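Local coordinates for protein type VI secretion system component (Escherichia coli O6, PDB 2P5Z) that forms part of the type VI secretion system and, resembling phage T4 tail proteins gp27 and gp5, probably belongs to its membrane-puncturing device, at residues R121-Y126 with D418-G423; G147-F152 with L194-I199; A229-N234 with Q316-L321. All blocks are in the same frame, centred on the assembly; numbering follows the deposited sequence.

Interaction 1: R121-Y126 with D418-G423; sequences RQNAIY and DTWKPG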
loop_
_atom_site.group_PDB
_atom_site.type_symbol
_atom_site.label_atom_id
_atom_site.label_comp_id
_atom_site.label_asym_id
_atom_site.label_seq_id
_atom_site.Cartn_x
_atom_site.Cartn_y
_atom_site.Cartn_z
ATOM N N ARG A 121 -21.149 -5.526 3.012
ATOM C CA ARG A 121 -20.571 -4.381 3.723
ATOM C C ARG A 121 -21.589 -3.310 4.123
ATOM O O ARG A 121 -21.594 -2.200 3.589
ATOM C CB ARG A 121 -19.395 -3.749 2.944
ATOM C CG ARG A 121 -19.630 -3.419 1.458
ATOM C CD ARG A 121 -18.342 -2.932 0.738
ATOM N NE ARG A 121 -17.445 -2.124 1.580
ATOM C CZ ARG A 121 -16.202 -2.481 1.926
ATOM N NH1 ARG A 121 -15.693 -3.635 1.508
ATOM N NH2 ARG A 121 -15.458 -1.688 2.690
ATOM N N GLN A 122 -22.440 -3.633 5.082
ATOM C CA GLN A 122 -23.407 -2.663 5.555
ATOM C C GLN A 122 -22.969 -2.006 6.851
ATOM O O GLN A 122 -22.305 -2.629 7.668
ATOM C CB GLN A 122 -24.772 -3.315 5.731
ATOM C CG GLN A 122 -25.579 -3.416 4.449
ATOM C CD GLN A 122 -27.066 -3.582 4.729
ATOM O OE1 GLN A 122 -27.517 -4.649 5.155
ATOM N NE2 GLN A 122 -27.836 -2.518 4.499
ATOM N N ASN A 123 -23.348 -0.745 7.034
ATOM C CA ASN A 123 -23.118 -0.044 8.305
ATOM C C ASN A 123 -24.102 -0.444 9.410
ATOM O O ASN A 123 -25.295 -0.611 9.163
ATOM C CB ASN A 123 -23.173 1.466 8.098
ATOM C CG ASN A 123 -22.254 1.943 7.001
ATOM O OD1 ASN A 123 -21.075 1.589 6.965
ATOM N ND2 ASN A 123 -22.783 2.766 6.106
ATOM N N ALA A 124 -23.611 -0.591 10.636
ATOM C CA ALA A 124 -24.494 -0.995 11.727
ATOM C C ALA A 124 -23.980 -0.582 13.091
ATOM O O ALA A 124 -22.774 -0.513 13.306
ATOM C CB ALA A 124 -24.715 -2.498 11.695
ATOM N N ILE A 125 -24.899 -0.324 14.020
ATOM C CA ILE A 125 -24.525 -0.048 15.415
ATOM C C ILE A 125 -25.146 -1.127 16.294
ATOM O O ILE A 125 -26.358 -1.324 16.293
ATOM C CB ILE A 125 -24.977 1.369 15.870
ATOM C CG1 ILE A 125 -24.290 2.436 15.031
ATOM C CG2 ILE A 125 -24.658 1.620 17.338
ATOM C CD1 ILE A 125 -25.159 3.632 14.776
ATOM N N TYR A 126 -24.305 -1.837 17.025
ATOM C CA TYR A 126 -24.737 -2.995 17.781
ATOM C C TYR A 126 -24.809 -2.515 19.190
ATOM O O TYR A 126 -23.937 -1.779 19.635
ATOM C CB TYR A 126 -23.748 -4.174 17.635
ATOM C CG TYR A 126 -23.726 -4.755 16.228
ATOM C CD1 TYR A 126 -22.856 -4.253 15.251
ATOM C CD2 TYR A 126 -24.594 -5.780 15.865
ATOM C CE1 TYR A 126 -22.857 -4.756 13.967
ATOM C CE2 TYR A 126 -24.598 -6.297 14.576
ATOM C CZ TYR A 126 -23.727 -5.780 13.639
ATOM O OH TYR A 126 -23.735 -6.283 12.362
ATOM N N ASP A 418 -30.074 3.037 1.870
ATOM C CA ASP A 418 -30.181 1.886 2.781
ATOM C C ASP A 418 -28.822 1.210 3.064
ATOM O O ASP A 418 -28.641 0.004 2.860
ATOM C CB ASP A 418 -31.229 0.867 2.283
ATOM C CG ASP A 418 -30.949 0.360 0.862
ATOM O OD1 ASP A 418 -30.203 1.025 0.111
ATOM O OD2 ASP A 418 -31.472 -0.716 0.500
ATOM N N THR A 419 -27.877 2.001 3.565
ATOM C CA THR A 419 -26.542 1.513 3.889
ATOM C C THR A 419 -26.489 0.994 5.327
ATOM O O THR A 419 -25.477 0.446 5.762
ATOM C CB THR A 419 -25.487 2.622 3.686
ATOM O OG1 THR A 419 -25.858 3.781 4.443
ATOM C CG2 THR A 419 -25.400 3.006 2.216
ATOM N N TRP A 420 -27.595 1.163 6.045
ATOM C CA TRP A 420 -27.701 0.760 7.440
ATOM C C TRP A 420 -28.570 -0.479 7.602
ATOM O O TRP A 420 -29.654 -0.555 7.026
ATOM C CB TRP A 420 -28.216 1.928 8.305
ATOM C CG TRP A 420 -27.245 3.069 8.314
ATOM C CD1 TRP A 420 -27.191 4.104 7.423
ATOM C CD2 TRP A 420 -26.153 3.265 9.221
ATOM N NE1 TRP A 420 -26.141 4.944 7.734
ATOM C CE2 TRP A 420 -25.487 4.446 8.829
ATOM C CE3 TRP A 420 -25.687 2.568 10.334
ATOM C CZ2 TRP A 420 -24.363 4.933 9.498
ATOM C CZ3 TRP A 420 -24.562 3.057 11.008
ATOM C CH2 TRP A 420 -23.911 4.219 10.575
ATOM N N LYS A 421 -28.074 -1.451 8.368
ATOM C CA LYS A 421 -28.847 -2.636 8.732
ATOM C C LYS A 421 -30.095 -2.238 9.535
ATOM O O LYS A 421 -30.026 -1.332 10.371
ATOM C CB LYS A 421 -27.974 -3.618 9.524
ATOM C CG LYS A 421 -26.912 -4.329 8.683
ATOM C CD LYS A 421 -26.015 -5.237 9.530
ATOM C CE LYS A 421 -24.674 -5.512 8.844
ATOM N NZ LYS A 421 -23.647 -5.995 9.812
ATOM N N PRO A 422 -31.244 -2.887 9.250
ATOM C CA PRO A 422 -32.537 -2.620 9.890
ATOM C C PRO A 422 -32.490 -2.662 11.414
ATOM O O PRO A 422 -32.075 -3.665 12.001
ATOM C CB PRO A 422 -33.423 -3.758 9.377
ATOM C CG PRO A 422 -32.831 -4.137 8.068
ATOM C CD PRO A 422 -31.352 -3.952 8.232
ATOM N N GLY A 423 -32.889 -1.556 12.039
ATOM C CA GLY A 423 -32.914 -1.445 13.500
ATOM C C GLY A 423 -31.541 -1.283 14.120
ATOM O O GLY A 423 -31.375 -1.402 15.339
#

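Interaction 2: G147-F152 with L194-I199; sequences GQDFVF and LKIEVI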
loop_
_atom_site.group_PDB
_atom_site.type_symbol
_atom_site.label_atom_id
_atom_site.label_comp_id
_atom_site.label_asym_id
_atom_site.label_seq_id
_atom_site.Cartn_x
_atom_site.Cartn_y
_atom_site.Cartn_z
ATOM N N GLY A 147 -25.027 -22.777 14.333
ATOM C CA GLY A 147 -24.680 -23.551 15.554
ATOM C C GLY A 147 -23.880 -24.842 15.350
ATOM O O GLY A 147 -23.008 -25.204 16.155
ATOM N N GLN A 148 -24.200 -25.561 14.281
ATOM C CA GLN A 148 -23.383 -26.646 13.808
ATOM C C GLN A 148 -22.202 -26.054 13.033
ATOM O O GLN A 148 -21.112 -26.632 13.027
ATOM C CB GLN A 148 -24.204 -27.595 12.922
ATOM C CG GLN A 148 -24.976 -26.911 11.809
ATOM C CD GLN A 148 -25.542 -27.886 10.794
ATOM O OE1 GLN A 148 -26.215 -28.852 11.153
ATOM N NE2 GLN A 148 -25.282 -27.631 9.513
ATOM N N ASP A 149 -22.413 -24.892 12.408
ATOM C CA ASP A 149 -21.393 -24.265 11.578
ATOM C C ASP A 149 -20.254 -23.556 12.335
ATOM O O ASP A 149 -19.272 -23.163 11.713
ATOM C CB ASP A 149 -22.042 -23.271 10.638
ATOM C CG ASP A 149 -23.051 -23.904 9.724
ATOM O OD1 ASP A 149 -22.764 -24.990 9.205
ATOM O OD2 ASP A 149 -24.122 -23.296 9.491
ATOM N N PHE A 150 -20.381 -23.391 13.656
ATOM C CA PHE A 150 -19.393 -22.669 14.487
ATOM C C PHE A 150 -19.618 -23.001 15.945
ATOM O O PHE A 150 -20.688 -23.466 16.283
ATOM C CB PHE A 150 -19.498 -21.148 14.319
ATOM C CG PHE A 150 -20.828 -20.567 14.758
ATOM C CD1 PHE A 150 -21.888 -20.473 13.858
ATOM C CD2 PHE A 150 -21.011 -20.094 16.053
ATOM C CE1 PHE A 150 -23.098 -19.947 14.239
ATOM C CE2 PHE A 150 -22.228 -19.570 16.437
ATOM C CZ PHE A 150 -23.272 -19.497 15.527
ATOM N N VAL A 151 -18.642 -22.712 16.805
ATOM C CA VAL A 151 -18.688 -23.044 18.230
ATOM C C VAL A 151 -17.708 -22.119 18.953
ATOM O O VAL A 151 -16.606 -21.889 18.454
ATOM C CB VAL A 151 -18.276 -24.541 18.499
ATOM C CG1 VAL A 151 -17.686 -24.746 19.895
ATOM C CG2 VAL A 151 -19.452 -25.485 18.355
ATOM N N PHE A 152 -18.106 -21.592 20.114
ATOM C CA PHE A 152 -17.231 -20.779 20.952
ATOM C C PHE A 152 -16.775 -21.591 22.150
ATOM O O PHE A 152 -17.606 -22.183 22.824
ATOM C CB PHE A 152 -17.977 -19.537 21.465
ATOM C CG PHE A 152 -18.238 -18.506 20.411
ATOM C CD1 PHE A 152 -17.343 -17.466 20.207
ATOM C CD2 PHE A 152 -19.368 -18.569 19.624
ATOM C CE1 PHE A 152 -17.571 -16.512 19.228
ATOM C CE2 PHE A 152 -19.596 -17.625 18.642
ATOM C CZ PHE A 152 -18.704 -16.591 18.449
ATOM N N LEU A 194 -21.602 -34.483 9.320
ATOM C CA LEU A 194 -22.385 -33.531 8.559
ATOM C C LEU A 194 -21.713 -33.174 7.241
ATOM O O LEU A 194 -22.380 -32.687 6.324
ATOM C CB LEU A 194 -22.681 -32.284 9.397
ATOM C CG LEU A 194 -23.512 -32.472 10.676
ATOM C CD1 LEU A 194 -23.578 -31.188 11.488
ATOM C CD2 LEU A 194 -24.915 -32.968 10.342
ATOM N N LYS A 195 -20.406 -33.448 7.155
ATOM C CA LYS A 195 -19.558 -33.127 5.979
ATOM C C LYS A 195 -19.489 -31.625 5.725
ATOM O O LYS A 195 -19.840 -31.145 4.639
ATOM C CB LYS A 195 -19.989 -33.874 4.710
ATOM C CG LYS A 195 -19.795 -35.364 4.776
ATOM C CD LYS A 195 -20.552 -36.056 3.648
ATOM C CE LYS A 195 -19.932 -37.408 3.332
ATOM N NZ LYS A 195 -19.312 -38.031 4.549
ATOM N N ILE A 196 -19.069 -30.891 6.750
ATOM C CA ILE A 196 -19.021 -29.447 6.679
ATOM C C ILE A 196 -17.829 -28.967 7.470
ATOM O O ILE A 196 -17.309 -29.689 8.331
ATOM C CB ILE A 196 -20.295 -28.764 7.290
ATOM C CG1 ILE A 196 -20.593 -29.313 8.689
ATOM C CG2 ILE A 196 -21.514 -28.860 6.353
ATOM C CD1 ILE A 196 -21.400 -28.380 9.575
ATOM N N GLU A 197 -17.406 -27.743 7.168
ATOM C CA GLU A 197 -16.384 -27.054 7.951
ATOM C C GLU A 197 -17.024 -26.248 9.082
ATOM O O GLU A 197 -18.083 -25.641 8.911
ATOM C CB GLU A 197 -15.521 -26.157 7.047
ATOM C CG GLU A 197 -16.059 -24.750 6.747
ATOM C CD GLU A 197 -17.176 -24.687 5.687
ATOM O OE1 GLU A 197 -17.707 -25.741 5.267
ATOM O OE2 GLU A 197 -17.527 -23.556 5.265
ATOM N N VAL A 198 -16.365 -26.265 10.235
ATOM C CA VAL A 198 -16.855 -25.673 11.470
ATOM C C VAL A 198 -15.800 -24.686 11.976
ATOM O O VAL A 198 -14.636 -25.070 12.141
ATOM C CB VAL A 198 -17.062 -26.778 12.562
ATOM C CG1 VAL A 198 -17.442 -26.175 13.899
ATOM C CG2 VAL A 198 -18.099 -27.829 12.118
ATOM N N ILE A 199 -16.200 -23.428 12.215
ATOM C CA ILE A 199 -15.327 -22.405 12.815
ATOM C C ILE A 199 -15.256 -22.544 14.328
ATOM O O ILE A 199 -16.257 -22.444 15.010
ATOM C CB ILE A 199 -15.873 -20.988 12.560
ATOM C CG1 ILE A 199 -16.213 -20.789 11.079
ATOM C CG2 ILE A 199 -14.902 -19.931 13.084
ATOM C CD1 ILE A 199 -17.090 -19.595 10.833
#

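Interaction 3: A229-N234 with Q316-L321; sequences AVWGLN and QSTSSL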
loop_
_atom_site.group_PDB
_atom_site.type_symbol
_atom_site.label_atom_id
_atom_site.label_comp_id
_atom_site.label_asym_id
_atom_site.label_seq_id
_atom_site.Cartn_x
_atom_site.Cartn_y
_atom_site.Cartn_z
ATOM N N ALA A 229 6.582 -37.438 7.930
ATOM C CA ALA A 229 7.706 -36.883 8.709
ATOM C C ALA A 229 7.913 -35.356 8.612
ATOM O O ALA A 229 7.230 -34.672 7.848
ATOM C CB ALA A 229 8.977 -37.593 8.323
ATOM N N VAL A 230 8.885 -34.846 9.372
ATOM C CA VAL A 230 9.204 -33.410 9.405
ATOM C C VAL A 230 10.690 -33.130 9.058
ATOM O O VAL A 230 11.538 -33.967 9.311
ATOM C CB VAL A 230 8.778 -32.809 10.788
ATOM C CG1 VAL A 230 9.963 -32.418 11.654
ATOM C CG2 VAL A 230 7.868 -31.633 10.601
ATOM N N TRP A 231 10.999 -31.981 8.449
ATOM C CA TRP A 231 12.395 -31.609 8.117
ATOM C C TRP A 231 12.544 -30.130 7.773
ATOM O O TRP A 231 11.557 -29.417 7.663
ATOM C CB TRP A 231 12.935 -32.440 6.944
ATOM C CG TRP A 231 12.488 -31.987 5.575
ATOM C CD1 TRP A 231 13.142 -31.126 4.732
ATOM C CD2 TRP A 231 11.312 -32.415 4.883
ATOM N NE1 TRP A 231 12.420 -30.968 3.572
ATOM C CE2 TRP A 231 11.299 -31.759 3.636
ATOM C CE3 TRP A 231 10.268 -33.286 5.203
ATOM C CZ2 TRP A 231 10.274 -31.934 2.708
ATOM C CZ3 TRP A 231 9.258 -33.480 4.275
ATOM C CH2 TRP A 231 9.261 -32.797 3.044
ATOM N N GLY A 232 13.779 -29.678 7.577
ATOM C CA GLY A 232 14.050 -28.296 7.161
ATOM C C GLY A 232 13.774 -27.253 8.242
ATOM O O GLY A 232 13.453 -26.101 7.932
ATOM N N LEU A 233 13.893 -27.661 9.505
ATOM C CA LEU A 233 13.518 -26.815 10.622
ATOM C C LEU A 233 14.398 -25.584 10.734
ATOM O O LEU A 233 15.619 -25.668 10.577
ATOM C CB LEU A 233 13.537 -27.586 11.938
ATOM C CG LEU A 233 12.654 -28.831 12.041
ATOM C CD1 LEU A 233 12.610 -29.348 13.473
ATOM C CD2 LEU A 233 11.236 -28.577 11.542
ATOM N N ASN A 234 13.753 -24.445 10.989
ATOM C CA ASN A 234 14.439 -23.170 11.133
ATOM C C ASN A 234 13.686 -22.169 12.029
ATOM O O ASN A 234 12.481 -22.308 12.269
ATOM C CB ASN A 234 14.725 -22.569 9.767
ATOM C CG ASN A 234 13.470 -22.180 9.030
ATOM O OD1 ASN A 234 13.081 -21.018 9.040
ATOM N ND2 ASN A 234 12.831 -23.148 8.377
ATOM N N GLN A 316 9.302 -27.950 7.303
ATOM C CA GLN A 316 8.672 -28.648 6.186
ATOM C C GLN A 316 8.208 -30.019 6.606
ATOM O O GLN A 316 8.752 -30.595 7.550
ATOM C CB GLN A 316 9.625 -28.765 5.013
ATOM C CG GLN A 316 9.494 -27.640 4.049
ATOM C CD GLN A 316 10.735 -27.453 3.244
ATOM O OE1 GLN A 316 11.827 -27.312 3.798
ATOM N NE2 GLN A 316 10.592 -27.436 1.925
ATOM N N SER A 317 7.202 -30.537 5.906
ATOM C CA SER A 317 6.610 -31.812 6.267
ATOM C C SER A 317 5.839 -32.487 5.132
ATOM O O SER A 317 5.506 -31.855 4.110
ATOM C CB SER A 317 5.686 -31.662 7.468
ATOM O OG SER A 317 5.307 -32.939 7.949
ATOM N N THR A 318 5.568 -33.780 5.337
ATOM C CA THR A 318 4.737 -34.582 4.437
ATOM C C THR A 318 3.492 -35.092 5.151
ATOM O O THR A 318 2.659 -35.759 4.536
ATOM C CB THR A 318 5.495 -35.829 3.881
ATOM O OG1 THR A 318 6.051 -36.595 4.966
ATOM C CG2 THR A 318 6.588 -35.424 2.922
ATOM N N SER A 319 3.396 -34.822 6.453
ATOM C CA SER A 319 2.209 -35.175 7.238
ATOM C C SER A 319 0.940 -34.503 6.720
ATOM O O SER A 319 0.894 -33.301 6.550
ATOM C CB SER A 319 2.400 -34.812 8.707
ATOM O OG SER A 319 1.168 -34.916 9.401
ATOM N N SER A 320 -0.090 -35.297 6.475
ATOM C CA SER A 320 -1.359 -34.793 5.980
ATOM C C SER A 320 -2.230 -34.402 7.159
ATOM O O SER A 320 -3.303 -33.819 6.990
ATOM C CB SER A 320 -2.061 -35.896 5.221
ATOM O OG SER A 320 -2.278 -37.005 6.081
ATOM N N LEU A 321 -1.772 -34.769 8.349
ATOM C CA LEU A 321 -2.457 -34.440 9.578
ATOM C C LEU A 321 -2.098 -33.033 10.073
ATOM O O LEU A 321 -2.878 -32.420 10.809
ATOM C CB LEU A 321 -2.133 -35.484 10.650
ATOM C CG LEU A 321 -2.884 -36.817 10.555
ATOM C CD1 LEU A 321 -2.434 -37.772 11.654
ATOM C CD2 LEU A 321 -4.401 -36.603 10.612
#

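Interaction 1: R121-Y126 with D418-G423
Lys-421 reaches Tyr-126 through an extended side chain: CG sits beside the backbone N (chi1 -72°), and the three later torsions are all near anti, carrying NZ to the phenol. The setting is a domain junction. A loop of the gp5-like OB domain is laid against the start of strand 124-127 in the gp27-like part through a single beta bridge, Asn-123 with Trp-420, CA to CA 4.7 Å. The register runs in the same sense, Gln-122 beside Thr-419 and Ala-124 beside Lys-421, but the backbones diverge and only one bridge forms. Asn-123 uses both its backbone N and its O, the N giving to Thr-419 O (2.8 Å) and the O accepting from Lys-421 N (3.0 Å).

On one flank of the bridge, the Trp-420 indole is covered by Asn-123. CB stands 3.5 Å from the centroid of the six-membered ring and 9° off its normal, a CH-pi contact over the face. Ile-125 adds CD1 against Trp-420 CZ3 at 3.9 Å, while Asn-123 OD1 turns elsewhere, to the backbone N of Gly-168.

The lysine follows the other flank, its CD packing on Ala-124 CB at 3.7 Å. Lys-421 NZ arrives near the plane of the tyrosine ring, at its edge, and donates to Tyr-126 OH (2.6 Å). Gln-166 OE1 is a second hydrogen-bond partner of this ammonium, and Asp-171 a long, weak ionic one, so its charge is probably partly balanced. Further out, Gln-122 NE2 makes a weak bond to Asp-418 O, 3.1 Å long and bent to 124° at the hydrogen.

Interaction 2: G147-F152 with L194-I199
Phe-150 and Ile-199 meet through their beta carbons, CB to CB 4.0 Å, on the same face of the sheet. CG of Phe-150 lies between the backbone N and the carbonyl carbon (chi1 63°), and the ring leads away from Ile-199 toward Met-145 and helix 131-140. Ile-196 places CG1 in the corresponding position (chi1 50°). Its CD1 comes 3.7 Å from Asp-149 OD1, the two side chains crossing at about a right angle. Gln-148 is extended beyond CG, and its OE1 makes a van der Waals contact with Leu-194 CD1, 3.5 Å.

The backbones are joined by one parallel bridge, Phe-150 with Ile-199, in a mixed three-stranded sheet where 196-202 is the middle strand. The short axes are 24° apart in direction. Two backbone bonds close the bridge: Ile-199 N to Asp-149 O, 3.1 Å, and Val-151 N to Ile-199 O, 3.0 Å. Nearer the start of that strand, Lys-195 and Ile-196 lie together across from Asp-191 of strand 185-191, a G1 beta bulge.

Asp-149 and Glu-197 carry like charges, OD1 to OE1 6.5 Å. Arg-113 forms salt bridges with both, which would offset their repulsion, and Asp-149 OD2 accepts from Arg-146 N. Val-198 directs CG2 at Gln-148 O, 3.4 Å away.

Interaction 3: A229-N234 with Q316-L321
Trp-231 and Gln-316 exchange two backbone hydrogen bonds, Trp-231 N to Gln-316 O at 2.8 Å and Gln-316 N to Trp-231 O at 2.7 Å, which make them an antiparallel hydrogen-bonded pair. Val-230 with Ser-317 is the adjoining non-hydrogen-bonded pair. A third backbone bond, Thr-318 N to Ala-229 O at 3.1 Å, forms just past the end of strand 311-317.

Hydroxyls reinforce that end. Ser-317 OG, anti to its backbone N, donates to the same Ala-229 O (2.6 Å) from 38° above the carbonyl plane, so two donors grip this oxygen. The serine OG also accepts from Ser-319 N, an ST turn just where the strand ends. Thr-318 OG1 in turn accepts from Ala-229 N at 3.1 Å.

The pairing joins strand 230-237 to strand 311-317, whose other neighbour is strand 359-366, within the gp27-like part of the chain. On the sheet face of Val-230 and Ser-317, Val-230 CG2 packs 3.8 Å from Ser-317 CB and the valine also touches Phe-362 and Leu-214.

Trp-231 and Gln-316 lie on the other face. Gln-316 CB sits over the indole of Trp-231, 3.9 Å from the five-membered ring centroid and 17° off the normal, a CH-pi contact. Thr-318 meets the ring edge instead, its CG2 lying in the ring plane, 3.6 Å from Trp-231 CZ3.

In the fold
All three contacts are partly buried. Interaction 2 lies nearest the chain's centre, about 14 Å from it, against 21 and 25 Å for interactions 1 and 3, which are on opposite sides of that centre, their own centres 46 Å apart. Interactions 2 and 3 both tie strands within the gp27-like part, one parallel and one antiparallel; interaction 1, whose loop along the chain encloses both, joins that part to the OB domain. Helix 131-140 touches interactions 1 and 2. The chemistry differs by place: a lysine–tyrosine bond and a tryptophan face at the domain junction, two acids salt-bridged to Arg-113 in interaction 2, and hydroxyl bonds at a strand end in interaction 3, where Asn-234 packs on His-96 of the second subunit.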